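Side-chain contacts in tryptophanyl-tRNA synthetase (Campylobacter jejuni subsp. jejuni, PDB 3TZL), which probably catalyses the ATP-dependent attachment of tryptophan to its cognate tRNA, working as a homodimeric class I aminoacyl-tRNA synthetase: residues A24-Q27 and M28-Q32; A120-G123 and L124-P128; P128-M131 and A132-L136; L298-G301 and A302-A305. One frame throughout, in Å; residues are numbered along the deposited sequence.

Contact 1. Residues A24-Q27 and M28-Q32; sequences AIKQ and MVDAQ
Val29 lays its CG2 branch against the CG2 methyl of Ile25 one helical turn back, the two carbons 4.1 Å apart. The same Val29 CG2 also lies 3.4 Å from Ile25 O, so the branch rests partly on the peptide carbonyl that accepts its own backbone N. That backbone bond, Val29 N to Ile25 O, is short at 2.8 Å and close to straight, with an N-H...O angle of 167°. On the neighbouring flank Lys26 reaches forward to Asp30: its CG stands anti to the backbone N (chi1 -155°), the chain runs extended through chi3, and a bend at chi4 turns NZ toward the carboxylate. NZ lies 3.3 Å from Asp30 OD2, a weak hydrogen bond within an i to i+4 salt bridge, while Asp30 OD1 is farther from it at 4.0 Å. Both charged groups belong to helix 18-30, the crossover helix of the beta-alpha-beta unit formed with parallel strands 5-10 and 36-41, as expected at the start of a class I nucleotide-binding fold. The flank facing the sheet carries Met28, a selenomethionine whose side chain packs on Met37 and Met39 of strand 36-41. Its CB is 3.4 Å from Ile25 O, whereas its CE folds back to 4.0 Å from Ala24 O. Gln27 takes a different course, bending at chi2 (82°) so that NE2 donates to the backbone O of Phe22. Farther along, the backbone bond from Ala31 N to Gln27 O is weak, and Ala31 CB packs on Met37.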
loop_
_atom_site.group_PDB
_atom_site.type_symbol
_atom_site.label_atom_id
_atom_site.label_comp_id
_atom_site.label_asym_id
_atom_site.label_seq_id
_atom_site.Cartn_x
_atom_site.Cartn_y
_atom_site.Cartn_z
ATOM N N ALA B 24 1.503 30.736 -4.954
ATOM C CA ALA B 24 0.601 29.685 -4.476
ATOM C C ALA B 24 0.316 29.742 -2.980
ATOM O O ALA B 24 -0.834 29.642 -2.554
ATOM C CB ALA B 24 1.143 28.313 -4.846
ATOM N N ILE B 25 1.368 29.894 -2.185
ATOM C CA ILE B 25 1.237 29.730 -0.741
ATOM C C ILE B 25 0.393 30.810 -0.072
ATOM O O ILE B 25 -0.457 30.485 0.755
ATOM C CB ILE B 25 2.600 29.620 -0.061
ATOM C CG1 ILE B 25 3.298 28.352 -0.538
ATOM C CG2 ILE B 25 2.439 29.643 1.469
ATOM C CD1 ILE B 25 4.684 28.191 0.002
ATOM N N LYS B 26 0.592 32.058 -0.443
ATOM C CA LYS B 26 -0.172 33.137 0.132
ATOM C C LYS B 26 -1.649 32.957 -0.117
ATOM O O LYS B 26 -2.448 33.183 0.742
ATOM C CB LYS B 26 0.278 34.473 -0.420
ATOM C CG LYS B 26 -0.004 35.590 0.509
ATOM C CD LYS B 26 0.203 36.953 -0.099
ATOM C CE LYS B 26 0.221 37.989 0.984
ATOM N NZ LYS B 26 -1.079 38.099 1.647
ATOM N N GLN B 27 -1.980 32.541 -1.319
ATOM C CA GLN B 27 -3.360 32.312 -1.720
ATOM C C GLN B 27 -3.968 31.227 -0.842
ATOM O O GLN B 27 -5.118 31.317 -0.402
ATOM C CB GLN B 27 -3.423 31.891 -3.195
ATOM C CG GLN B 27 -3.101 33.012 -4.208
ATOM C CD GLN B 27 -1.600 33.236 -4.425
ATOM O OE1 GLN B 27 -0.752 32.577 -3.813
ATOM N NE2 GLN B 27 -1.272 34.174 -5.306
HETATM N N MSE B 28 -3.167 30.202 -0.587
HETATM C CA MSE B 28 -3.606 29.072 0.201
HETATM C C MSE B 28 -3.813 29.496 1.647
HETATM O O MSE B 28 -4.810 29.152 2.262
HETATM C CB MSE B 28 -2.575 27.950 0.106
HETATM C CG MSE B 28 -2.927 26.734 0.900
HETATM SE SE MSE B 28 -1.567 25.397 0.713
HETATM C CE MSE B 28 -0.945 25.891 -1.091
ATOM N N VAL B 29 -2.863 30.254 2.181
ATOM C CA VAL B 29 -2.969 30.787 3.533
ATOM C C VAL B 29 -4.203 31.684 3.680
ATOM O O VAL B 29 -4.934 31.601 4.666
ATOM C CB VAL B 29 -1.693 31.580 3.920
ATOM C CG1 VAL B 29 -1.934 32.462 5.162
ATOM C CG2 VAL B 29 -0.523 30.629 4.128
ATOM N N ASP B 30 -4.439 32.532 2.689
ATOM C CA ASP B 30 -5.568 33.453 2.748
ATOM C C ASP B 30 -6.921 32.746 2.563
ATOM O O ASP B 30 -7.961 33.289 2.919
ATOM C CB ASP B 30 -5.408 34.592 1.726
ATOM C CG ASP B 30 -4.246 35.537 2.059
ATOM O OD1 ASP B 30 -3.813 35.582 3.233
ATOM O OD2 ASP B 30 -3.771 36.243 1.140
ATOM N N ALA B 31 -6.914 31.539 2.008
ATOM C CA ALA B 31 -8.175 30.826 1.792
ATOM C C ALA B 31 -8.727 30.214 3.085
ATOM O O ALA B 31 -9.886 29.816 3.141
ATOM C CB ALA B 31 -8.013 29.757 0.707
ATOM N N GLN B 32 -7.897 30.159 4.122
ATOM C CA GLN B 32 -8.243 29.470 5.368
ATOM C C GLN B 32 -9.463 29.986 6.098
ATOM O O GLN B 32 -10.231 29.194 6.639
ATOM C CB GLN B 32 -7.064 29.486 6.333
ATOM C CG GLN B 32 -5.938 28.576 5.913
ATOM C CD GLN B 32 -4.796 28.621 6.896
ATOM O OE1 GLN B 32 -4.517 27.640 7.578
ATOM N NE2 GLN B 32 -4.137 29.771 6.988
#

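Contact 2. Residues A120-G123 and L124-P128; sequences ASHG and LFSYP
His122 O is gripped twice by Ser126, by its backbone N at 2.8 Å and by its hydroxyl OG at 2.7 Å. This doubled i to i+4 bond lies in the first turn of helix 122-137, at the dimer interface of the synthetase. OG approaches from above the carbonyl plane, 39° out of it, whereas the backbone N is less tilted. With chi1 at -54°, Ser126 OG sits beside its own backbone N and anti to the carbonyl carbon, which brings both donors to one oxygen. The hydroxyl also stands over the centre of the His122 ring, 3.1 Å above its plane. The ring nitrogens bond to the second subunit: NE2 to OG of Ser126 of that subunit and ND1 to OG of its Ser96, while the two His122 rings, one from each subunit, meet nearly parallel. Ser121 is the N-cap, its OG accepting from Leu124 N in a nearly straight bond (161°). Farther along, the helix is kinked at Pro128, whose CD lies 3.6 Å above one face of the Tyr127 ring, toward the rim. In the apolar contact before the cap, Leu124 CD2 lies 4.0 Å from Ala120 CB.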
loop_
_atom_site.group_PDB
_atom_site.type_symbol
_atom_site.label_atom_id
_atom_site.label_comp_id
_atom_site.label_asym_id
_atom_site.label_seq_id
_atom_site.Cartn_x
_atom_site.Cartn_y
_atom_site.Cartn_z
ATOM N N ALA B 120 10.517 2.294 -14.816
ATOM C CA ALA B 120 9.658 2.797 -13.759
ATOM C C ALA B 120 9.477 1.769 -12.635
ATOM O O ALA B 120 9.366 0.572 -12.879
ATOM C CB ALA B 120 8.304 3.217 -14.332
ATOM N N SER B 121 9.470 2.256 -11.403
ATOM C CA SER B 121 9.213 1.413 -10.254
ATOM C C SER B 121 7.714 1.226 -10.139
ATOM O O SER B 121 6.930 2.038 -10.651
ATOM C CB SER B 121 9.722 2.080 -8.973
ATOM O OG SER B 121 8.933 3.229 -8.668
ATOM N N HIS B 122 7.320 0.155 -9.468
ATOM C CA HIS B 122 5.922 -0.055 -9.106
ATOM C C HIS B 122 5.384 1.154 -8.352
ATOM O O HIS B 122 4.219 1.540 -8.502
ATOM C CB HIS B 122 5.814 -1.274 -8.204
ATOM C CG HIS B 122 4.411 -1.671 -7.897
ATOM N ND1 HIS B 122 3.902 -1.682 -6.616
ATOM C CD2 HIS B 122 3.397 -2.061 -8.704
ATOM C CE1 HIS B 122 2.645 -2.087 -6.644
ATOM N NE2 HIS B 122 2.315 -2.331 -7.900
ATOM N N GLY B 123 6.242 1.756 -7.539
ATOM C CA GLY B 123 5.864 2.928 -6.768
ATOM C C GLY B 123 5.416 4.097 -7.623
ATOM O O GLY B 123 4.404 4.719 -7.326
ATOM N N LEU B 124 6.160 4.386 -8.691
ATOM C CA LEU B 124 5.777 5.436 -9.639
ATOM C C LEU B 124 4.460 5.117 -10.325
ATOM O O LEU B 124 3.620 5.986 -10.486
ATOM C CB LEU B 124 6.847 5.639 -10.716
ATOM C CG LEU B 124 6.493 6.703 -11.765
ATOM C CD1 LEU B 124 6.273 8.056 -11.108
ATOM C CD2 LEU B 124 7.549 6.805 -12.847
ATOM N N PHE B 125 4.307 3.868 -10.743
ATOM C CA PHE B 125 3.104 3.388 -11.408
ATOM C C PHE B 125 1.883 3.488 -10.491
ATOM O O PHE B 125 0.781 3.839 -10.929
ATOM C CB PHE B 125 3.329 1.924 -11.808
ATOM C CG PHE B 125 2.204 1.312 -12.590
ATOM C CD1 PHE B 125 2.025 1.620 -13.920
ATOM C CD2 PHE B 125 1.350 0.392 -11.999
ATOM C CE1 PHE B 125 0.992 1.039 -14.656
ATOM C CE2 PHE B 125 0.323 -0.186 -12.721
ATOM C CZ PHE B 125 0.143 0.136 -14.051
ATOM N N SER B 126 2.089 3.191 -9.212
ATOM C CA SER B 126 0.994 3.040 -8.260
ATOM C C SER B 126 0.596 4.321 -7.535
ATOM O O SER B 126 -0.468 4.381 -6.928
ATOM C CB SER B 126 1.353 1.997 -7.212
ATOM O OG SER B 126 1.723 0.775 -7.821
ATOM N N TYR B 127 1.435 5.344 -7.571
ATOM C CA TYR B 127 1.115 6.520 -6.763
ATOM C C TYR B 127 -0.208 7.251 -7.023
ATOM O O TYR B 127 -0.743 7.838 -6.094
ATOM C CB TYR B 127 2.299 7.478 -6.636
ATOM C CG TYR B 127 2.348 8.613 -7.618
ATOM C CD1 TYR B 127 1.631 9.788 -7.406
ATOM C CD2 TYR B 127 3.160 8.534 -8.731
ATOM C CE1 TYR B 127 1.708 10.842 -8.312
ATOM C CE2 TYR B 127 3.239 9.574 -9.639
ATOM C CZ TYR B 127 2.517 10.719 -9.429
ATOM O OH TYR B 127 2.640 11.737 -10.349
ATOM N N PRO B 128 -0.737 7.224 -8.269
ATOM C CA PRO B 128 -2.091 7.772 -8.439
ATOM C C PRO B 128 -3.145 7.078 -7.580
ATOM O O PRO B 128 -4.137 7.723 -7.242
ATOM C CB PRO B 128 -2.395 7.501 -9.917
ATOM C CG PRO B 128 -1.048 7.500 -10.572
ATOM C CD PRO B 128 -0.131 6.877 -9.569
#

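Contact 3. Residues P128-M131 and A132-L136; sequences PVLM and AADIL. With TRP (tryptophan), chain J.
Asp134 OD2 accepts the indole N-H of the bound tryptophan, NE1 to OD2 being 3.0 Å with an N-H...O angle of 170°, an almost straight bond. The carboxylate has further partners: His45 NE2 bonds to the same OD2, and Gln82 NE2 to OD1, so both oxygens are engaged and the group's rotation is probably fixed. Chi1 of -68° puts the carboxyl carbon beside the backbone N, which swings OD2 back over the preceding turn to 3.4 Å from Met131 CA. Behind it the backbone bonds continue, Asp134 N donating to Leu130 O at 2.9 Å and Ile135 N to Met131 O at 3.1 Å. Met131, a selenomethionine, stretches out from the helix along the ligand. Its SE comes 3.5 Å from the amino N of tryptophan, and its CE lies 3.8 Å from CE3 of the indole. Ile135 fills in beside it: CG1 is 3.8 Å from tryptophan CZ2, and CD1 packs against Met131 CG at 3.9 Å. Away from the ligand, Ala132 rests on helix 150-167, and Val129 and Leu130 face helix 87-96 as well as His122 and Trp93 of the second subunit. Three residues within about one helical turn, Met131, Asp134 and Ile135, thus form one wall of the tryptophan pocket, consistent with Asp134 helping a tryptophanyl-tRNA synthetase to recognise the indole of its amino acid.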
loop_
_atom_site.group_PDB
_atom_site.type_symbol
_atom_site.label_atom_id
_atom_site.label_comp_id
_atom_site.label_asym_id
_atom_site.label_seq_id
_atom_site.Cartn_x
_atom_site.Cartn_y
_atom_site.Cartn_z
ATOM N N PRO B 128 -0.737 7.224 -8.269
ATOM C CA PRO B 128 -2.091 7.772 -8.439
ATOM C C PRO B 128 -3.145 7.078 -7.580
ATOM O O PRO B 128 -4.137 7.723 -7.242
ATOM C CB PRO B 128 -2.395 7.501 -9.917
ATOM C CG PRO B 128 -1.048 7.500 -10.572
ATOM C CD PRO B 128 -0.131 6.877 -9.569
ATOM N N VAL B 129 -2.946 5.805 -7.239
ATOM C CA VAL B 129 -3.892 5.120 -6.360
ATOM C C VAL B 129 -3.756 5.617 -4.914
ATOM O O VAL B 129 -4.756 5.799 -4.215
ATOM C CB VAL B 129 -3.733 3.569 -6.401
ATOM C CG1 VAL B 129 -4.855 2.908 -5.609
ATOM C CG2 VAL B 129 -3.762 3.061 -7.833
ATOM N N LEU B 130 -2.521 5.845 -4.469
ATOM C CA LEU B 130 -2.309 6.294 -3.105
ATOM C C LEU B 130 -2.871 7.700 -2.983
ATOM O O LEU B 130 -3.550 8.039 -2.003
ATOM C CB LEU B 130 -0.822 6.265 -2.734
ATOM C CG LEU B 130 -0.472 6.877 -1.361
ATOM C CD1 LEU B 130 -1.266 6.245 -0.216
ATOM C CD2 LEU B 130 1.007 6.736 -1.117
HETATM N N MSE B 131 -2.591 8.514 -3.997
HETATM C CA MSE B 131 -3.170 9.850 -4.088
HETATM C C MSE B 131 -4.702 9.806 -4.106
HETATM O O MSE B 131 -5.359 10.676 -3.534
HETATM C CB MSE B 131 -2.674 10.546 -5.344
HETATM C CG MSE B 131 -3.347 11.863 -5.643
HETATM SE SE MSE B 131 -2.195 12.933 -6.838
HETATM C CE MSE B 131 -3.290 14.553 -6.974
ATOM N N ALA B 132 -5.279 8.805 -4.766
ATOM C CA ALA B 132 -6.736 8.674 -4.718
ATOM C C ALA B 132 -7.190 8.349 -3.293
ATOM O O ALA B 132 -8.220 8.831 -2.833
ATOM C CB ALA B 132 -7.226 7.636 -5.698
ATOM N N ALA B 133 -6.405 7.549 -2.586
ATOM C CA ALA B 133 -6.724 7.271 -1.200
ATOM C C ALA B 133 -6.677 8.564 -0.362
ATOM O O ALA B 133 -7.573 8.810 0.448
ATOM C CB ALA B 133 -5.786 6.198 -0.634
ATOM N N ASP B 134 -5.642 9.383 -0.570
ATOM C CA ASP B 134 -5.524 10.670 0.122
ATOM C C ASP B 134 -6.795 11.474 -0.040
ATOM O O ASP B 134 -7.346 11.976 0.923
ATOM C CB ASP B 134 -4.385 11.501 -0.469
ATOM C CG ASP B 134 -3.014 10.913 -0.188
ATOM O OD1 ASP B 134 -2.794 10.379 0.926
ATOM O OD2 ASP B 134 -2.154 10.992 -1.095
ATOM N N ILE B 135 -7.246 11.596 -1.279
ATOM C CA ILE B 135 -8.422 12.387 -1.597
ATOM C C ILE B 135 -9.725 11.794 -1.032
ATOM O O ILE B 135 -10.496 12.494 -0.367
ATOM C CB ILE B 135 -8.515 12.568 -3.113
ATOM C CG1 ILE B 135 -7.254 13.294 -3.615
ATOM C CG2 ILE B 135 -9.788 13.307 -3.493
ATOM C CD1 ILE B 135 -7.025 13.176 -5.094
ATOM N N LEU B 136 -9.943 10.503 -1.265
ATOM C CA LEU B 136 -11.222 9.855 -0.944
ATOM C C LEU B 136 -11.428 9.605 0.540
ATOM O O LEU B 136 -12.557 9.631 1.022
ATOM C CB LEU B 136 -11.368 8.522 -1.695
ATOM C CG LEU B 136 -11.319 8.594 -3.219
ATOM C CD1 LEU B 136 -11.525 7.231 -3.881
ATOM C CD2 LEU B 136 -12.327 9.591 -3.729
HETATM N N TRP J . 0.793 14.601 -6.268
HETATM C CA TRP J . 0.820 15.923 -5.635
HETATM C C TRP J . 1.995 16.748 -6.144
HETATM O O TRP J . 2.081 17.957 -5.902
HETATM C CB TRP J . 0.878 15.801 -4.101
HETATM C CG TRP J . -0.299 15.055 -3.548
HETATM C CD1 TRP J . -0.307 13.806 -2.988
HETATM C CD2 TRP J . -1.653 15.507 -3.555
HETATM N NE1 TRP J . -1.594 13.460 -2.626
HETATM C CE2 TRP J . -2.439 14.486 -2.973
HETATM C CE3 TRP J . -2.281 16.679 -3.997
HETATM C CZ2 TRP J . -3.820 14.612 -2.810
HETATM C CZ3 TRP J . -3.656 16.799 -3.842
HETATM C CH2 TRP J . -4.407 15.774 -3.248
HETATM O OXT TRP J . 2.876 16.205 -6.813
#

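Contact 4. Residues L298-G301 and A302-A305; sequences LDFG and ATKA
Phe300 presents one face of its ring to the aliphatic end of Lys304, whose CE stands 4.0 Å from the ring centroid and 28° off the normal, a CH-pi contact. The nearest ring atom is CZ, 3.5 Å from Lys304 CE. Thr303 OG1 meets the same ring obliquely, 4.1 Å from CD1. The lysine gets there because the bend at chi3 (-74°) turns CE over the ring face. Its NZ also stays near the ring, 3.8 Å from Phe300 CZ, and donates to the backbone oxygens of Pro74 and Ser77, so that the charged tip reaches the loop leading into strand 78-81. All this takes place within the long helix 291-320, whose inner flank covers that strand, Leu298 lying on Phe79 and Ala305 on Val78 and Trp80. The partly exposed ring and Thr303 occupy another flank of the helix. Thr303 OG1 donates to Phe300 O at 2.9 Å, an i to i-3 side-chain bond made with chi1 near +73°, where OG1 sits between the backbone N and the carbonyl carbon. Thr303 N donates chiefly to Asp299 O; Phe300 O receives a weaker bond from it, and another weak one from Lys304 N. The methyl CG2 of Thr303 turns to the preceding carbonyl and lies 3.1 Å from Asp299 O. At Gly301 the backbone O accepts a well-aligned bond from Ala305 N, 3.1 Å long, and one turn earlier Ala302 N donates to Leu298 O.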
loop_
_atom_site.group_PDB
_atom_site.type_symbol
_atom_site.label_atom_id
_atom_site.label_comp_id
_atom_site.label_asym_id
_atom_site.label_seq_id
_atom_site.Cartn_x
_atom_site.Cartn_y
_atom_site.Cartn_z
ATOM N N LEU B 298 1.978 19.034 14.695
ATOM C CA LEU B 298 1.686 17.950 13.769
ATOM C C LEU B 298 0.817 16.869 14.422
ATOM O O LEU B 298 -0.037 16.291 13.765
ATOM C CB LEU B 298 2.981 17.341 13.222
ATOM C CG LEU B 298 3.700 18.301 12.272
ATOM C CD1 LEU B 298 5.044 17.735 11.798
ATOM C CD2 LEU B 298 2.783 18.628 11.100
ATOM N N ASP B 299 1.039 16.606 15.709
ATOM C CA ASP B 299 0.259 15.587 16.415
ATOM C C ASP B 299 -1.190 16.007 16.532
ATOM O O ASP B 299 -2.082 15.208 16.344
ATOM C CB ASP B 299 0.836 15.296 17.795
ATOM C CG ASP B 299 2.019 14.357 17.734
ATOM O OD1 ASP B 299 2.153 13.656 16.706
ATOM O OD2 ASP B 299 2.810 14.316 18.705
ATOM N N PHE B 300 -1.409 17.282 16.814
ATOM C CA PHE B 300 -2.752 17.836 16.861
ATOM C C PHE B 300 -3.480 17.744 15.524
ATOM O O PHE B 300 -4.646 17.332 15.479
ATOM C CB PHE B 300 -2.695 19.289 17.334
ATOM C CG PHE B 300 -3.991 20.022 17.215
ATOM C CD1 PHE B 300 -5.163 19.471 17.695
ATOM C CD2 PHE B 300 -4.031 21.289 16.661
ATOM C CE1 PHE B 300 -6.368 20.168 17.602
ATOM C CE2 PHE B 300 -5.224 21.990 16.567
ATOM C CZ PHE B 300 -6.400 21.428 17.045
ATOM N N GLY B 301 -2.804 18.147 14.447
ATOM C CA GLY B 301 -3.380 18.060 13.114
ATOM C C GLY B 301 -3.761 16.622 12.804
ATOM O O GLY B 301 -4.864 16.344 12.316
ATOM N N ALA B 302 -2.852 15.706 13.125
ATOM C CA ALA B 302 -3.080 14.293 12.847
ATOM C C ALA B 302 -4.312 13.750 13.572
ATOM O O ALA B 302 -5.028 12.939 13.008
ATOM C CB ALA B 302 -1.844 13.465 13.158
ATOM N N THR B 303 -4.595 14.226 14.787
ATOM C CA THR B 303 -5.757 13.722 15.521
ATOM C C THR B 303 -7.066 14.142 14.871
ATOM O O THR B 303 -8.058 13.412 14.925
ATOM C CB THR B 303 -5.799 14.154 17.017
ATOM O OG1 THR B 303 -6.141 15.545 17.122
ATOM C CG2 THR B 303 -4.474 13.872 17.710
ATOM N N LYS B 304 -7.075 15.326 14.273
ATOM C CA LYS B 304 -8.283 15.817 13.623
ATOM C C LYS B 304 -8.529 15.048 12.324
ATOM O O LYS B 304 -9.660 14.671 12.017
ATOM C CB LYS B 304 -8.184 17.325 13.371
ATOM C CG LYS B 304 -8.235 18.158 14.663
ATOM C CD LYS B 304 -8.516 19.637 14.383
ATOM C CE LYS B 304 -7.288 20.356 13.791
ATOM N NZ LYS B 304 -7.634 21.785 13.509
ATOM N N ALA B 305 -7.460 14.800 11.573
ATOM C CA ALA B 305 -7.585 14.077 10.318
ATOM C C ALA B 305 -7.883 12.603 10.592
ATOM O O ALA B 305 -8.720 12.012 9.920
ATOM C CB ALA B 305 -6.326 14.225 9.484
#

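Contacts 2 and 3 are successive turns of helix 122-137: they share Pro128, their centres are 13 Å apart, and both touch the second subunit. One helix therefore runs from the dimer interface to the tryptophan site, with Tyr127 of contact 2 about 4 Å from the ligand by side chain. Contact 1 lies beside the nucleotide site, the side chain of Ala24 being about 4 Å from the bound ADP; its centre is 23 Å from that of contact 3. Contact 4 touches neither ligand, with the side chain of Ala305 about 13 Å from the tryptophan, and its nearest atoms are about 9 Å from those of contacts 1 and 3 alike.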